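Local coordinates for foldase protein PrsA 2 (Bacillus anthracis, PDB 6VJ4) that helps secreted proteins, among them the protective antigen, to fold outside the cell after translocation, and carries a PpiC-type peptidylprolyl isomerase domain, at residues 30-42 with 230-242. Numbering follows the deposited sequence.
Sequences YEMIAQDVITKKY and LQSELKKANIKIN
Glu233 OE2 takes a hydrogen bond from Tyr42 OH at 2.6 Å, nearly along the C-O axis, and a weak one from Lys41 NZ at 3.4 Å. Lys41 NZ also forms a salt bridge with Glu233 OE1 at 3.2 Å, coming from above the carboxylate plane. These bonds close one end of a helix-helix packing in the helical part of the foldase, where segments 30-41 and 230-236 of helices 28-41 and 223-236 cross at 79°. A bend at chi2 (63°) turns the Glu233 carboxylate to Tyr42 and Lys41, while Lys41 reaches across extended. Two donors from different directions should limit the carboxylate's rotation and probably favour its charged form. Next to it, Ile38 CD1 packs on Glu233 CG, and Ile38 CG1 meets Leu230 CD1 at 3.7 Å. The other methyl, Leu230 CD2, lies on Ala34 CB. Leu234 CD2 rests against Val37 CG2 at 3.6 Å. Beyond the helix end the chain runs on along helix 28-41. There Ile239 CD1 approaches Val37, and Ile239 also packs on Ile33 of the second subunit. Helix 76-95 adds Met89 against Leu230. With CG anti to the backbone N (chi1 166°), the Tyr30 ring leans toward Ile241, and its CD1 touches Ile241 CG2 obliquely at 3.3 Å.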
loop_
_atom_site.group_PDB
_atom_site.type_symbol
_atom_site.label_atom_id
_atom_site.label_comp_id
_atom_site.label_asym_id
_atom_site.label_seq_id
_atom_site.Cartn_x
_atom_site.Cartn_y
_atom_site.Cartn_z
ATOM N N TYR A 30 -5.443 4.226 4.972
ATOM C CA TYR A 30 -5.490 4.430 3.499
ATOM C C TYR A 30 -5.144 5.890 3.188
ATOM O O TYR A 30 -4.341 6.134 2.267
ATOM C CB TYR A 30 -6.865 4.029 2.957
ATOM C CG TYR A 30 -7.173 4.484 1.549
ATOM C CD1 TYR A 30 -6.628 3.841 0.449
ATOM C CD2 TYR A 30 -8.044 5.537 1.315
ATOM C CE1 TYR A 30 -6.917 4.247 -0.844
ATOM C CE2 TYR A 30 -8.349 5.954 0.029
ATOM C CZ TYR A 30 -7.782 5.306 -1.055
ATOM O OH TYR A 30 -8.078 5.712 -2.323
ATOM N N GLU A 31 -5.717 6.816 3.965
ATOM C CA GLU A 31 -5.493 8.278 3.800
ATOM C C GLU A 31 -3.998 8.576 3.910
ATOM O O GLU A 31 -3.405 9.145 2.997
ATOM C CB GLU A 31 -6.300 9.050 4.849
ATOM C CG GLU A 31 -6.222 10.561 4.704
ATOM C CD GLU A 31 -7.060 11.336 5.709
ATOM O OE1 GLU A 31 -7.570 10.713 6.663
ATOM O OE2 GLU A 31 -7.211 12.561 5.529
HETATM N N MSE A 32 -3.399 8.163 5.031
HETATM C CA MSE A 32 -1.986 8.388 5.289
HETATM C C MSE A 32 -1.150 7.939 4.092
HETATM O O MSE A 32 -0.355 8.712 3.567
HETATM C CB MSE A 32 -1.561 7.631 6.551
HETATM C CG MSE A 32 -0.101 7.785 6.915
HETATM SE SE MSE A 32 0.314 6.722 8.512
HETATM C CE MSE A 32 0.285 7.883 10.103
ATOM N N ILE A 33 -1.345 6.682 3.676
ATOM C CA ILE A 33 -0.597 6.095 2.574
ATOM C C ILE A 33 -0.888 6.854 1.272
ATOM O O ILE A 33 0.083 7.329 0.637
ATOM C CB ILE A 33 -0.918 4.592 2.452
ATOM C CG1 ILE A 33 -0.404 3.824 3.672
ATOM C CG2 ILE A 33 -0.369 4.025 1.149
ATOM C CD1 ILE A 33 -0.704 2.348 3.651
ATOM N N ALA A 34 -2.166 6.951 0.890
ATOM C CA ALA A 34 -2.566 7.639 -0.362
ATOM C C ALA A 34 -1.959 9.046 -0.402
ATOM O O ALA A 34 -1.461 9.447 -1.477
ATOM C CB ALA A 34 -4.071 7.686 -0.466
ATOM N N GLN A 35 -1.982 9.750 0.735
ATOM C CA GLN A 35 -1.438 11.132 0.819
ATOM C C GLN A 35 0.093 11.088 0.748
ATOM O O GLN A 35 0.673 11.995 0.118
ATOM C CB GLN A 35 -1.925 11.834 2.092
ATOM C CG GLN A 35 -3.427 12.106 2.105
ATOM C CD GLN A 35 -3.869 12.986 3.250
ATOM O OE1 GLN A 35 -3.070 13.423 4.077
ATOM N NE2 GLN A 35 -5.161 13.264 3.298
ATOM N N ASP A 36 0.718 10.070 1.351
ATOM C CA ASP A 36 2.205 9.959 1.340
ATOM C C ASP A 36 2.717 9.767 -0.093
ATOM O O ASP A 36 3.754 10.368 -0.429
ATOM C CB ASP A 36 2.703 8.833 2.252
ATOM C CG ASP A 36 2.793 9.216 3.721
ATOM O OD1 ASP A 36 1.901 9.957 4.191
ATOM O OD2 ASP A 36 3.766 8.791 4.377
ATOM N N VAL A 37 2.035 8.941 -0.891
ATOM C CA VAL A 37 2.463 8.683 -2.301
ATOM C C VAL A 37 2.410 9.999 -3.088
ATOM O O VAL A 37 3.420 10.336 -3.732
ATOM C CB VAL A 37 1.595 7.595 -2.961
ATOM C CG1 VAL A 37 1.909 7.435 -4.443
ATOM C CG2 VAL A 37 1.728 6.262 -2.241
ATOM N N ILE A 38 1.288 10.722 -3.012
ATOM C CA ILE A 38 1.121 12.002 -3.766
ATOM C C ILE A 38 2.092 13.065 -3.240
ATOM O O ILE A 38 2.793 13.679 -4.071
ATOM C CB ILE A 38 -0.341 12.482 -3.687
ATOM C CG1 ILE A 38 -1.291 11.441 -4.280
ATOM C CG2 ILE A 38 -0.511 13.847 -4.338
ATOM C CD1 ILE A 38 -0.942 11.019 -5.691
ATOM N N THR A 39 2.139 13.259 -1.919
ATOM C CA THR A 39 2.992 14.321 -1.313
ATOM C C THR A 39 4.479 14.037 -1.550
ATOM O O THR A 39 5.253 15.009 -1.560
ATOM C CB THR A 39 2.685 14.491 0.181
ATOM O OG1 THR A 39 2.851 13.224 0.818
ATOM C CG2 THR A 39 1.290 15.017 0.430
ATOM N N LYS A 40 4.865 12.767 -1.711
ATOM C CA LYS A 40 6.299 12.444 -1.943
ATOM C C LYS A 40 6.654 12.708 -3.413
ATOM O O LYS A 40 7.749 13.257 -3.659
ATOM C CB LYS A 40 6.619 10.986 -1.593
ATOM C CG LYS A 40 8.089 10.605 -1.737
ATOM C CD LYS A 40 8.371 9.128 -1.547
ATOM C CE LYS A 40 9.844 8.790 -1.647
ATOM N NZ LYS A 40 10.625 9.408 -0.550
ATOM N N LYS A 41 5.774 12.319 -4.342
ATOM C CA LYS A 41 6.064 12.472 -5.797
ATOM C C LYS A 41 5.881 13.928 -6.243
ATOM O O LYS A 41 6.719 14.412 -7.032
ATOM C CB LYS A 41 5.171 11.555 -6.641
ATOM C CG LYS A 41 5.441 11.643 -8.137
ATOM C CD LYS A 41 4.692 10.648 -8.983
ATOM C CE LYS A 41 5.022 10.805 -10.454
ATOM N NZ LYS A 41 4.241 9.874 -11.302
ATOM N N TYR A 42 4.810 14.582 -5.788
ATOM C CA TYR A 42 4.511 15.982 -6.188
ATOM C C TYR A 42 4.830 16.903 -5.011
ATOM O O TYR A 42 3.917 17.290 -4.260
ATOM C CB TYR A 42 3.067 16.062 -6.676
ATOM C CG TYR A 42 2.784 15.122 -7.818
ATOM C CD1 TYR A 42 3.134 15.460 -9.115
ATOM C CD2 TYR A 42 2.216 13.878 -7.600
ATOM C CE1 TYR A 42 2.902 14.597 -10.172
ATOM C CE2 TYR A 42 1.966 13.008 -8.649
ATOM C CZ TYR A 42 2.312 13.369 -9.941
ATOM O OH TYR A 42 2.079 12.530 -10.993
ATOM N N LEU A 230 -5.367 9.140 -8.450
ATOM C CA LEU A 230 -4.776 8.567 -7.211
ATOM C C LEU A 230 -4.627 7.048 -7.380
ATOM O O LEU A 230 -3.523 6.536 -7.114
ATOM C CB LEU A 230 -5.669 8.928 -6.018
ATOM C CG LEU A 230 -5.228 8.379 -4.659
ATOM C CD1 LEU A 230 -3.773 8.711 -4.366
ATOM C CD2 LEU A 230 -6.130 8.907 -3.555
ATOM N N GLN A 231 -5.681 6.368 -7.849
ATOM C CA GLN A 231 -5.653 4.889 -8.045
ATOM C C GLN A 231 -4.538 4.506 -9.028
ATOM O O GLN A 231 -3.855 3.492 -8.782
ATOM C CB GLN A 231 -7.000 4.388 -8.570
ATOM C CG GLN A 231 -8.160 4.602 -7.607
ATOM C CD GLN A 231 -9.482 4.182 -8.209
ATOM O OE1 GLN A 231 -9.548 3.695 -9.336
ATOM N NE2 GLN A 231 -10.553 4.374 -7.456
ATOM N N SER A 232 -4.379 5.276 -10.108
ATOM C CA SER A 232 -3.325 4.980 -11.114
ATOM C C SER A 232 -1.941 5.211 -10.499
ATOM O O SER A 232 -1.035 4.407 -10.774
ATOM C CB SER A 232 -3.513 5.797 -12.366
ATOM O OG SER A 232 -3.440 7.186 -12.082
ATOM N N GLU A 233 -1.802 6.255 -9.675
ATOM C CA GLU A 233 -0.502 6.601 -9.037
ATOM C C GLU A 233 -0.096 5.473 -8.076
ATOM O O GLU A 233 1.090 5.075 -8.091
ATOM C CB GLU A 233 -0.617 7.954 -8.334
ATOM C CG GLU A 233 0.679 8.739 -8.298
ATOM C CD GLU A 233 1.213 9.127 -9.669
ATOM O OE1 GLU A 233 1.662 8.231 -10.404
ATOM O OE2 GLU A 233 1.121 10.316 -10.023
ATOM N N LEU A 234 -1.042 4.972 -7.277
ATOM C CA LEU A 234 -0.748 3.832 -6.367
ATOM C C LEU A 234 -0.357 2.614 -7.217
ATOM O O LEU A 234 0.597 1.915 -6.834
ATOM C CB LEU A 234 -1.977 3.531 -5.503
ATOM C CG LEU A 234 -2.463 4.673 -4.608
ATOM C CD1 LEU A 234 -3.742 4.284 -3.881
ATOM C CD2 LEU A 234 -1.392 5.087 -3.613
ATOM N N LYS A 235 -1.060 2.394 -8.337
ATOM C CA LYS A 235 -0.790 1.243 -9.244
ATOM C C LYS A 235 0.615 1.380 -9.850
ATOM O O LYS A 235 1.310 0.350 -9.950
ATOM C CB LYS A 235 -1.869 1.152 -10.329
ATOM C CG LYS A 235 -1.774 -0.069 -11.236
ATOM C CD LYS A 235 -2.916 -0.184 -12.222
ATOM C CE LYS A 235 -2.829 -1.429 -13.079
ATOM N NZ LYS A 235 -3.974 -1.526 -14.013
ATOM N N LYS A 236 1.014 2.594 -10.241
ATOM C CA LYS A 236 2.380 2.809 -10.793
ATOM C C LYS A 236 3.410 2.483 -9.708
ATOM O O LYS A 236 4.524 2.064 -10.066
ATOM C CB LYS A 236 2.549 4.243 -11.304
ATOM C CG LYS A 236 1.744 4.574 -12.553
ATOM C CD LYS A 236 1.950 5.983 -13.063
ATOM C CE LYS A 236 1.137 6.280 -14.306
ATOM N NZ LYS A 236 1.365 7.660 -14.790
ATOM N N ALA A 237 3.028 2.647 -8.436
ATOM C CA ALA A 237 3.926 2.371 -7.287
ATOM C C ALA A 237 3.813 0.901 -6.847
ATOM O O ALA A 237 4.479 0.542 -5.859
ATOM C CB ALA A 237 3.599 3.308 -6.149
ATOM N N ASN A 238 3.000 0.098 -7.548
ATOM C CA ASN A 238 2.819 -1.349 -7.233
ATOM C C ASN A 238 2.228 -1.495 -5.823
ATOM O O ASN A 238 2.898 -2.092 -4.956
ATOM C CB ASN A 238 4.128 -2.130 -7.384
ATOM C CG ASN A 238 4.717 -2.027 -8.774
ATOM O OD1 ASN A 238 4.010 -1.729 -9.735
ATOM N ND2 ASN A 238 6.009 -2.282 -8.895
ATOM N N ILE A 239 1.014 -0.967 -5.621
ATOM C CA ILE A 239 0.307 -1.007 -4.304
ATOM C C ILE A 239 -1.187 -1.230 -4.560
ATOM O O ILE A 239 -1.789 -0.387 -5.251
ATOM C CB ILE A 239 0.539 0.298 -3.514
ATOM C CG1 ILE A 239 2.027 0.635 -3.377
ATOM C CG2 ILE A 239 -0.154 0.237 -2.160
ATOM C CD1 ILE A 239 2.297 1.984 -2.755
ATOM N N LYS A 240 -1.759 -2.311 -4.013
ATOM C CA LYS A 240 -3.212 -2.594 -4.177
ATOM C C LYS A 240 -3.941 -2.312 -2.857
ATOM O O LYS A 240 -3.577 -2.936 -1.840
ATOM C CB LYS A 240 -3.450 -4.038 -4.628
ATOM C CG LYS A 240 -2.943 -4.375 -6.024
ATOM C CD LYS A 240 -3.430 -5.713 -6.549
ATOM C CE LYS A 240 -4.931 -5.760 -6.756
ATOM N NZ LYS A 240 -5.368 -7.061 -7.312
ATOM N N ILE A 241 -4.930 -1.411 -2.888
ATOM C CA ILE A 241 -5.731 -1.039 -1.680
ATOM C C ILE A 241 -7.219 -1.098 -2.046
ATOM O O ILE A 241 -7.529 -1.180 -3.252
ATOM C CB ILE A 241 -5.334 0.354 -1.148
ATOM C CG1 ILE A 241 -3.816 0.556 -1.124
ATOM C CG2 ILE A 241 -5.963 0.596 0.219
ATOM C CD1 ILE A 241 -3.382 1.944 -0.708
ATOM N N ASN A 242 -8.096 -1.047 -1.036
ATOM C CA ASN A 242 -9.570 -1.110 -1.242
ATOM C C ASN A 242 -10.162 0.297 -1.071
ATOM O O ASN A 242 -9.646 1.063 -0.228
ATOM C CB ASN A 242 -10.211 -2.127 -0.291
ATOM C CG ASN A 242 -11.671 -2.408 -0.583
ATOM O OD1 ASN A 242 -12.285 -1.759 -1.427
ATOM N ND2 ASN A 242 -12.238 -3.381 0.112
#